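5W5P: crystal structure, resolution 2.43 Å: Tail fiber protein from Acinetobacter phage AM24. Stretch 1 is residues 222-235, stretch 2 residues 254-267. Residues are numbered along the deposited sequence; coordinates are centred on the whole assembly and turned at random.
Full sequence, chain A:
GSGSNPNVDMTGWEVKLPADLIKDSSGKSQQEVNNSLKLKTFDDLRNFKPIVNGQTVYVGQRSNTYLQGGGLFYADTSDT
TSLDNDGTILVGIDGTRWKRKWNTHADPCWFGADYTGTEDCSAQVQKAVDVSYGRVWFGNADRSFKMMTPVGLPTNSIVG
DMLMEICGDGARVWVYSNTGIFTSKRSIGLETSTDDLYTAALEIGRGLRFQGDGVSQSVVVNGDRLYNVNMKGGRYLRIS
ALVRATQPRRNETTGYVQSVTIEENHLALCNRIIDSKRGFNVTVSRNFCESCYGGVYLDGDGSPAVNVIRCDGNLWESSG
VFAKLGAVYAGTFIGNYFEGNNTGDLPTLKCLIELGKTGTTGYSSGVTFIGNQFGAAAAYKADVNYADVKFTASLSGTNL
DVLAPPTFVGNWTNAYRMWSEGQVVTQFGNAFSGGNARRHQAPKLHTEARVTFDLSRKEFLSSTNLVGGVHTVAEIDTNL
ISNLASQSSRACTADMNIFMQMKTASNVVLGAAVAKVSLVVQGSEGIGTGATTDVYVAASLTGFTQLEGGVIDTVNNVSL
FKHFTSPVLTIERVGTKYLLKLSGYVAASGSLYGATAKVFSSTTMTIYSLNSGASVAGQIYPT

Stretch 1 222-235: NGDRLYNVNMKGGR
Stretch 2 (254-267) TGYVQSVTIEENHL

How do the two backbones run? Strands 229-232 and 260-263 lie side by side and parallel, their axes 10° apart and 4.9 Å at closest approach, with Val229 beside Val260, Asn230 beside Thr261 and Met231 beside Ile262. Both chains turn a corner just before this ladder, at Asn228 (phi/psi 52/63) and Ser259 (54/68). Through these three pairs phi stays between -99 and -120 and psi between 104 and 127; Lys232 (-142/146) and Glu263 (-144/139) are more extended. Bonds alternate as parallel strands require: Val229 N gives to Ser259 O (3.0 Å), Val229 O takes Thr261 N (2.9 Å), Met231 N gives to Thr261 O (2.8 Å), and Met231 O takes Glu263 N (3.0 Å).

What carries the pairing past Lys232? Gly233, at phi/psi 78/9, and Glu264, at 61/48, both take positive phi, and Asn265 (chi1 m, chi2 -67°) bridges the bend with its amide. Its ND2 gives to Met231 O (2.9 Å), a second donor for that carbonyl, while its OD1 accepts from Gly234 N (2.8 Å). Gly233 N is satisfied instead by Glu264 O (3.0 Å). Parallel pairing then resumes: His266 N gives to Gly234 O at 2.9 Å, and Arg235 lies beside His266. Arg235, with chi angles t, m, t and -75°, brings NH1 back to His266 O in a weak 2.8 Å bond; water 4 accepts from NH1 (3.1 Å) and donates to Leu267 O (2.9 Å).

Which side chains meet? Val229, Val260, Met231 and Ile262 share one face of the sheet. Met231, a selenomethionine (m, t, p), places SE 4.1 Å from CG1 of Ile262 (m, t), an apolar contact. Asn230 (chi1 m) and Thr261 (m) point to the other face, with Asn230 OD1 3.4 Å from Thr261 CB. Before the corner, Gln258, extended at chi1 t and chi2 t, lies over the ring of Tyr227 (m), its CB 4.1 Å from the ring centroid in a CH-pi contact. Tyr256, at chi1 p, brings CE2 to 4.3 Å from Tyr227 CZ.

How are the remaining polar groups satisfied? Water 1 links the chains where direct backbone bonding is absent: it donates to Gly223 O (2.5 Å) and Leu226 O (3.0 Å) and accepts from Gln258 N (3.0 Å). Water 2 sits 2.9 Å from both Asn228 OD1 and Gln258 OE1, and 3.1 Å from Ser259 OG. Water 3 sits 2.6 Å from Asn230 OD1. Lys232 NZ and Glu263 OE1 find partners elsewhere in the structure.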

ATOM      1  N   ASN A 222      21.176   1.648  16.670  1.00 44.75           N
ATOM      2  CA  ASN A 222      21.435   3.060  16.942  1.00 39.99           C
ATOM      3  C   ASN A 222      21.096   3.838  15.682  1.00 40.93           C
ATOM      4  O   ASN A 222      21.878   3.867  14.728  1.00 44.70           O
ATOM      5  CB  ASN A 222      22.887   3.283  17.352  1.00 38.13           C
ATOM      6  CG  ASN A 222      23.134   4.682  17.887  1.00 45.18           C
ATOM      7  OD1 ASN A 222      22.484   5.645  17.476  1.00 48.62           O
ATOM      8  ND2 ASN A 222      24.081   4.801  18.813  1.00 45.90           N
ATOM      9  N   GLY A 223      19.923   4.474  15.674  1.00 38.30           N
ATOM     10  CA  GLY A 223      19.474   5.208  14.504  1.00 37.28           C
ATOM     11  C   GLY A 223      20.205   6.510  14.254  1.00 36.61           C
ATOM     12  O   GLY A 223      20.007   7.109  13.190  1.00 35.83           O
ATOM     13  N   ASP A 224      21.024   6.970  15.206  1.00 37.94           N
ATOM     14  CA  ASP A 224      21.867   8.134  14.958  1.00 38.31           C
ATOM     15  C   ASP A 224      22.933   7.839  13.917  1.00 39.59           C
ATOM     16  O   ASP A 224      23.394   8.758  13.229  1.00 41.39           O
ATOM     17  CB  ASP A 224      22.552   8.592  16.248  1.00 41.84           C
ATOM     18  CG  ASP A 224      21.615   9.295  17.203  1.00 42.73           C
ATOM     19  OD1 ASP A 224      20.925  10.254  16.789  1.00 43.34           O
ATOM     20  OD2 ASP A 224      21.581   8.889  18.383  1.00 40.92           O
ATOM     21  N   ARG A 225      23.353   6.571  13.801  1.00 40.79           N
ATOM     22  CA  ARG A 225      24.526   6.196  13.017  1.00 42.15           C
ATOM     23  C   ARG A 225      24.258   5.155  11.943  1.00 43.78           C
ATOM     24  O   ARG A 225      25.150   4.906  11.125  1.00 42.11           O
ATOM     25  CB  ARG A 225      25.641   5.666  13.936  1.00 38.01           C
ATOM     26  CG  ARG A 225      25.916   6.528  15.142  1.00 38.80           C
ATOM     27  CD  ARG A 225      26.178   7.980  14.762  1.00 39.43           C
ATOM     28  NE  ARG A 225      26.547   8.796  15.915  1.00 41.68           N
ATOM     29  CZ  ARG A 225      26.845  10.089  15.850  1.00 43.92           C
ATOM     30  NH1 ARG A 225      26.808  10.719  14.683  1.00 41.11           N
ATOM     31  NH2 ARG A 225      27.161  10.757  16.953  1.00 42.42           N
ATOM     32  N   LEU A 226      23.071   4.553  11.913  1.00 46.25           N
ATOM     33  CA  LEU A 226      22.730   3.508  10.954  1.00 42.96           C
ATOM     34  C   LEU A 226      21.585   4.005  10.082  1.00 41.46           C
ATOM     35  O   LEU A 226      20.455   4.154  10.562  1.00 40.56           O
ATOM     36  CB  LEU A 226      22.358   2.213  11.676  1.00 41.99           C
ATOM     37  CG  LEU A 226      23.514   1.572  12.453  1.00 42.89           C
ATOM     38  CD1 LEU A 226      23.145   0.202  13.016  1.00 44.55           C
ATOM     39  CD2 LEU A 226      24.743   1.474  11.571  1.00 39.28           C
ATOM     40  N   TYR A 227      21.882   4.272   8.812  1.00 43.34           N
ATOM     41  CA  TYR A 227      20.899   4.700   7.828  1.00 39.88           C
ATOM     42  C   TYR A 227      20.681   3.594   6.806  1.00 40.58           C
ATOM     43  O   TYR A 227      21.483   2.664   6.686  1.00 44.38           O
ATOM     44  CB  TYR A 227      21.345   5.976   7.104  1.00 41.29           C
ATOM     45  CG  TYR A 227      21.633   7.168   7.994  1.00 41.17           C
ATOM     46  CD1 TYR A 227      21.117   7.244   9.282  1.00 38.31           C
ATOM     47  CD2 TYR A 227      22.410   8.232   7.531  1.00 40.32           C
ATOM     48  CE1 TYR A 227      21.379   8.333  10.092  1.00 42.40           C
ATOM     49  CE2 TYR A 227      22.676   9.332   8.337  1.00 39.08           C
ATOM     50  CZ  TYR A 227      22.159   9.374   9.615  1.00 41.63           C
ATOM     51  OH  TYR A 227      22.410  10.454  10.428  1.00 42.09           O
ATOM     52  N   ASN A 228      19.590   3.720   6.053  1.00 37.95           N
ATOM     53  CA  ASN A 228      19.218   2.760   5.018  1.00 34.14           C
ATOM     54  C   ASN A 228      19.199   1.339   5.584  1.00 39.07           C
ATOM     55  O   ASN A 228      19.960   0.460   5.175  1.00 40.75           O
ATOM     56  CB  ASN A 228      20.150   2.867   3.807  1.00 34.72           C
ATOM     57  CG  ASN A 228      20.038   4.207   3.087  1.00 41.61           C
ATOM     58  OD1 ASN A 228      19.607   5.205   3.664  1.00 41.37           O
ATOM     59  ND2 ASN A 228      20.439   4.232   1.824  1.00 35.66           N
ATOM     60  N   VAL A 229      18.302   1.129   6.547  1.00 36.99           N
ATOM     61  CA  VAL A 229      18.236  -0.103   7.321  1.00 36.56           C
ATOM     62  C   VAL A 229      16.942  -0.828   6.987  1.00 36.70           C
ATOM     63  O   VAL A 229      15.855  -0.246   7.078  1.00 35.74           O
ATOM     64  CB  VAL A 229      18.323   0.177   8.831  1.00 35.64           C
ATOM     65  CG1 VAL A 229      18.365  -1.132   9.614  1.00 33.15           C
ATOM     66  CG2 VAL A 229      19.539   1.035   9.141  1.00 39.67           C
ATOM     67  N   ASN A 230      17.058  -2.100   6.618  1.00 35.86           N
ATOM     68  CA  ASN A 230      15.916  -2.997   6.456  1.00 36.66           C
ATOM     69  C   ASN A 230      15.897  -3.943   7.655  1.00 37.61           C
ATOM     70  O   ASN A 230      16.726  -4.853   7.752  1.00 39.23           O
ATOM     71  CB  ASN A 230      16.007  -3.769   5.141  1.00 42.35           C
ATOM     72  CG  ASN A 230      15.517  -2.966   3.953  1.00 47.59           C
ATOM     73  OD1 ASN A 230      14.589  -2.168   4.066  1.00 48.98           O
ATOM     74  ND2 ASN A 230      16.144  -3.173   2.803  1.00 47.16           N
HETATM   75  N   MSE A 231      14.962  -3.718   8.573  1.00 36.54           N
HETATM   76  CA  MSE A 231      14.738  -4.631   9.690  1.00 37.48           C
HETATM   77  C   MSE A 231      13.559  -5.543   9.396  1.00 39.94           C
HETATM   78  O   MSE A 231      12.413  -5.115   9.490  1.00 41.78           O
HETATM   79  CB  MSE A 231      14.476  -3.866  10.983  1.00 40.92           C
HETATM   80  CG  MSE A 231      15.615  -2.990  11.422  1.00 50.52           C
HETATM   81 SE   MSE A 231      15.268  -2.102  13.115  1.00 59.13          SE
HETATM   82  CE  MSE A 231      15.773  -3.508  14.361  1.00 51.81           C
ATOM     83  N   LYS A 232      13.835  -6.799   9.048  1.00 37.31           N
ATOM     84  CA  LYS A 232      12.793  -7.717   8.615  1.00 36.42           C
ATOM     85  C   LYS A 232      13.066  -9.118   9.148  1.00 40.44           C
ATOM     86  O   LYS A 232      14.221  -9.540   9.277  1.00 36.71           O
ATOM     87  CB  LYS A 232      12.679  -7.750   7.080  1.00 38.01           C
ATOM     88  CG  LYS A 232      12.241  -6.429   6.437  1.00 46.89           C
ATOM     89  CD  LYS A 232      12.696  -6.318   4.983  1.00 57.26           C
ATOM     90  CE  LYS A 232      12.060  -7.398   4.108  1.00 65.79           C
ATOM     91  NZ  LYS A 232      12.750  -7.542   2.779  1.00 68.44           N
ATOM     92  N   GLY A 233      11.982  -9.838   9.452  1.00 39.85           N
ATOM     93  CA  GLY A 233      12.059 -11.244   9.792  1.00 38.68           C
ATOM     94  C   GLY A 233      12.522 -11.563  11.194  1.00 41.15           C
ATOM     95  O   GLY A 233      12.756 -12.738  11.495  1.00 43.59           O
ATOM     96  N   GLY A 234      12.655 -10.567  12.065  1.00 39.53           N
ATOM     97  CA  GLY A 234      13.149 -10.822  13.404  1.00 36.89           C
ATOM     98  C   GLY A 234      12.082 -10.867  14.476  1.00 38.05           C
ATOM     99  O   GLY A 234      10.981 -10.337  14.296  1.00 41.25           O
ATOM    100  N   ARG A 235      12.399 -11.521  15.591  1.00 38.00           N
ATOM    101  CA  ARG A 235      11.565 -11.515  16.784  1.00 39.07           C
ATOM    102  C   ARG A 235      12.186 -10.568  17.802  1.00 41.52           C
ATOM    103  O   ARG A 235      13.404 -10.594  18.019  1.00 45.45           O
ATOM    104  CB  ARG A 235      11.435 -12.921  17.377  1.00 36.17           C
ATOM    105  CG  ARG A 235      10.110 -13.178  18.101  1.00 37.75           C
ATOM    106  CD  ARG A 235      10.071 -12.539  19.484  1.00 37.01           C
ATOM    107  NE  ARG A 235       8.908 -12.970  20.257  1.00 37.67           N
ATOM    108  CZ  ARG A 235       7.661 -12.548  20.056  1.00 42.20           C
ATOM    109  NH1 ARG A 235       7.393 -11.656  19.110  1.00 40.85           N
ATOM    110  NH2 ARG A 235       6.675 -13.011  20.810  1.00 38.25           N
ATOM    111  N   THR A 254      17.787  17.837  17.495  1.00 54.66           N
ATOM    112  CA  THR A 254      17.576  16.586  18.208  1.00 54.69           C
ATOM    113  C   THR A 254      18.133  15.451  17.362  1.00 54.95           C
ATOM    114  O   THR A 254      18.538  15.645  16.212  1.00 52.29           O
ATOM    115  CB  THR A 254      16.088  16.332  18.500  1.00 51.05           C
ATOM    116  OG1 THR A 254      15.407  16.029  17.277  1.00 49.36           O
ATOM    117  CG2 THR A 254      15.446  17.546  19.144  1.00 47.78           C
ATOM    118  N   GLY A 255      18.151  14.251  17.938  1.00 51.72           N
ATOM    119  CA  GLY A 255      18.441  13.076  17.148  1.00 42.83           C
ATOM    120  C   GLY A 255      17.361  12.817  16.116  1.00 39.76           C
ATOM    121  O   GLY A 255      16.250  13.336  16.189  1.00 44.05           O
ATOM    122  N   TYR A 256      17.697  11.999  15.126  1.00 37.61           N
ATOM    123  CA  TYR A 256      16.727  11.642  14.108  1.00 36.51           C
ATOM    124  C   TYR A 256      17.090  10.300  13.491  1.00 37.99           C
ATOM    125  O   TYR A 256      18.231   9.842  13.567  1.00 39.53           O
ATOM    126  CB  TYR A 256      16.629  12.716  13.020  1.00 42.73           C
ATOM    127  CG  TYR A 256      17.905  12.971  12.253  1.00 39.40           C
ATOM    128  CD1 TYR A 256      18.843  13.885  12.714  1.00 40.14           C
ATOM    129  CD2 TYR A 256      18.157  12.314  11.056  1.00 36.81           C
ATOM    130  CE1 TYR A 256      20.005  14.132  12.008  1.00 43.11           C
ATOM    131  CE2 TYR A 256      19.318  12.547  10.344  1.00 42.44           C
ATOM    132  CZ  TYR A 256      20.238  13.461  10.823  1.00 43.69           C
ATOM    133  OH  TYR A 256      21.395  13.698  10.115  1.00 43.37           O
ATOM    134  N   VAL A 257      16.089   9.674  12.881  1.00 37.96           N
ATOM    135  CA  VAL A 257      16.265   8.446  12.120  1.00 37.42           C
ATOM    136  C   VAL A 257      16.110   8.786  10.646  1.00 40.19           C
ATOM    137  O   VAL A 257      15.398   9.729  10.275  1.00 34.59           O
ATOM    138  CB  VAL A 257      15.265   7.351  12.556  1.00 39.20           C
ATOM    139  CG1 VAL A 257      15.411   7.056  14.050  1.00 34.36           C
ATOM    140  CG2 VAL A 257      13.840   7.753  12.228  1.00 33.73           C
ATOM    141  N   GLN A 258      16.799   8.030   9.795  1.00 34.42           N
ATOM    142  CA  GLN A 258      16.785   8.317   8.367  1.00 40.11           C
ATOM    143  C   GLN A 258      16.755   7.013   7.584  1.00 40.82           C
ATOM    144  O   GLN A 258      17.660   6.184   7.718  1.00 43.61           O
ATOM    145  CB  GLN A 258      17.994   9.172   7.974  1.00 35.23           C
ATOM    146  CG  GLN A 258      18.239   9.256   6.493  1.00 35.44           C
ATOM    147  CD  GLN A 258      19.464  10.081   6.153  1.00 43.36           C
ATOM    148  OE1 GLN A 258      20.076   9.892   5.104  1.00 46.06           O
ATOM    149  NE2 GLN A 258      19.814  11.018   7.027  1.00 36.80           N
ATOM    150  N   SER A 259      15.711   6.834   6.778  1.00 33.75           N
ATOM    151  CA  SER A 259      15.552   5.678   5.899  1.00 41.18           C
ATOM    152  C   SER A 259      15.670   4.368   6.681  1.00 42.89           C
ATOM    153  O   SER A 259      16.617   3.598   6.533  1.00 43.76           O
ATOM    154  CB  SER A 259      16.566   5.723   4.751  1.00 40.95           C
ATOM    155  OG  SER A 259      16.296   6.791   3.861  1.00 39.12           O
ATOM    156  N   VAL A 260      14.668   4.147   7.529  1.00 42.50           N
ATOM    157  CA  VAL A 260      14.549   2.927   8.320  1.00 40.00           C
ATOM    158  C   VAL A 260      13.235   2.259   7.942  1.00 42.47           C
ATOM    159  O   VAL A 260      12.172   2.891   8.008  1.00 47.82           O
ATOM    160  CB  VAL A 260      14.607   3.214   9.830  1.00 40.48           C
ATOM    161  CG1 VAL A 260      14.287   1.947  10.633  1.00 41.97           C
ATOM    162  CG2 VAL A 260      15.974   3.761  10.213  1.00 37.35           C
ATOM    163  N   THR A 261      13.309   0.992   7.531  1.00 38.87           N
ATOM    164  CA  THR A 261      12.143   0.198   7.166  1.00 35.79           C
ATOM    165  C   THR A 261      12.043  -0.976   8.128  1.00 37.73           C
ATOM    166  O   THR A 261      12.938  -1.826   8.168  1.00 43.04           O
ATOM    167  CB  THR A 261      12.239  -0.301   5.721  1.00 36.37           C
ATOM    168  OG1 THR A 261      12.221   0.814   4.823  1.00 37.42           O
ATOM    169  CG2 THR A 261      11.076  -1.238   5.390  1.00 34.41           C
ATOM    170  N   ILE A 262      10.963  -1.018   8.900  1.00 35.25           N
ATOM    171  CA  ILE A 262      10.713  -2.065   9.882  1.00 35.65           C
ATOM    172  C   ILE A 262       9.487  -2.834   9.411  1.00 39.86           C
ATOM    173  O   ILE A 262       8.355  -2.343   9.521  1.00 41.00           O
ATOM    174  CB  ILE A 262      10.508  -1.481  11.286  1.00 33.34           C
ATOM    175  CG1 ILE A 262      11.729  -0.658  11.691  1.00 35.96           C
ATOM    176  CG2 ILE A 262      10.220  -2.580  12.293  1.00 34.31           C
ATOM    177  CD1 ILE A 262      11.623  -0.024  13.056  1.00 40.43           C
ATOM    178  N   GLU A 263       9.704  -4.041   8.882  1.00 40.03           N
ATOM    179  CA  GLU A 263       8.670  -4.761   8.154  1.00 39.55           C
ATOM    180  C   GLU A 263       8.767  -6.256   8.426  1.00 42.30           C
ATOM    181  O   GLU A 263       9.865  -6.813   8.472  1.00 42.75           O
ATOM    182  CB  GLU A 263       8.786  -4.490   6.645  1.00 41.85           C
ATOM    183  CG  GLU A 263       7.579  -4.919   5.825  1.00 50.26           C
ATOM    184  CD  GLU A 263       7.703  -4.552   4.352  1.00 54.32           C
ATOM    185  OE1 GLU A 263       6.691  -4.648   3.626  1.00 56.00           O
ATOM    186  OE2 GLU A 263       8.814  -4.179   3.920  1.00 55.41           O
ATOM    187  N   GLU A 264       7.608  -6.896   8.610  1.00 41.85           N
ATOM    188  CA  GLU A 264       7.497  -8.356   8.718  1.00 42.58           C
ATOM    189  C   GLU A 264       8.288  -8.913   9.906  1.00 41.77           C
ATOM    190  O   GLU A 264       9.025  -9.897   9.789  1.00 41.29           O
ATOM    191  CB  GLU A 264       7.915  -9.035   7.410  1.00 49.07           C
ATOM    192  CG  GLU A 264       6.787  -9.124   6.380  1.00 61.65           C
ATOM    193  CD  GLU A 264       7.201  -8.637   4.997  1.00 68.22           C
ATOM    194  OE1 GLU A 264       8.350  -8.924   4.583  1.00 71.07           O
ATOM    195  OE2 GLU A 264       6.379  -7.963   4.329  1.00 67.73           O
ATOM    196  N   ASN A 265       8.108  -8.292  11.068  1.00 41.61           N
ATOM    197  CA  ASN A 265       8.731  -8.731  12.309  1.00 39.64           C
ATOM    198  C   ASN A 265       7.668  -9.219  13.285  1.00 40.17           C
ATOM    199  O   ASN A 265       6.466  -9.059  13.065  1.00 45.01           O
ATOM    200  CB  ASN A 265       9.548  -7.609  12.961  1.00 34.25           C
ATOM    201  CG  ASN A 265      10.736  -7.193  12.126  1.00 37.99           C
ATOM    202  OD1 ASN A 265      11.686  -7.961  11.943  1.00 44.09           O
ATOM    203  ND2 ASN A 265      10.693  -5.967  11.611  1.00 36.04           N
ATOM    204  N   HIS A 266       8.135  -9.810  14.381  1.00 36.40           N
ATOM    205  CA  HIS A 266       7.281 -10.277  15.468  1.00 34.70           C
ATOM    206  C   HIS A 266       7.686  -9.508  16.729  1.00 35.14           C
ATOM    207  O   HIS A 266       8.661  -9.860  17.397  1.00 37.24           O
ATOM    208  CB  HIS A 266       7.416 -11.791  15.657  1.00 42.11           C
ATOM    209  CG  HIS A 266       7.172 -12.585  14.409  1.00 40.67           C
ATOM    210  ND1 HIS A 266       6.004 -13.283  14.187  1.00 42.04           N
ATOM    211  CD2 HIS A 266       7.952 -12.803  13.324  1.00 40.57           C
ATOM    212  CE1 HIS A 266       6.071 -13.891  13.016  1.00 40.70           C
ATOM    213  NE2 HIS A 266       7.243 -13.615  12.472  1.00 40.14           N
ATOM    214  N   LEU A 267       6.941  -8.450  17.046  1.00 35.41           N
ATOM    215  CA  LEU A 267       7.228  -7.601  18.196  1.00 34.85           C
ATOM    216  C   LEU A 267       6.302  -7.956  19.348  1.00 39.72           C
ATOM    217  O   LEU A 267       5.090  -8.099  19.166  1.00 46.06           O
ATOM    218  CB  LEU A 267       7.064  -6.117  17.854  1.00 34.46           C
ATOM    219  CG  LEU A 267       7.643  -5.612  16.531  1.00 41.82           C
ATOM    220  CD1 LEU A 267       7.493  -4.111  16.428  1.00 42.48           C
ATOM    221  CD2 LEU A 267       9.104  -6.007  16.397  1.00 46.86           C
TER
HETATM  222  O   HOH W   1      18.466   6.173  11.398  1.00 42.23           O
HETATM  223  O   HOH W   2      19.085   7.982   3.204  1.00 33.45           O
HETATM  224  O   HOH W   3      12.896  -1.344   2.244  1.00 69.03           O
HETATM  225  O   HOH W   4       4.615 -10.764  18.009  1.00 39.81           O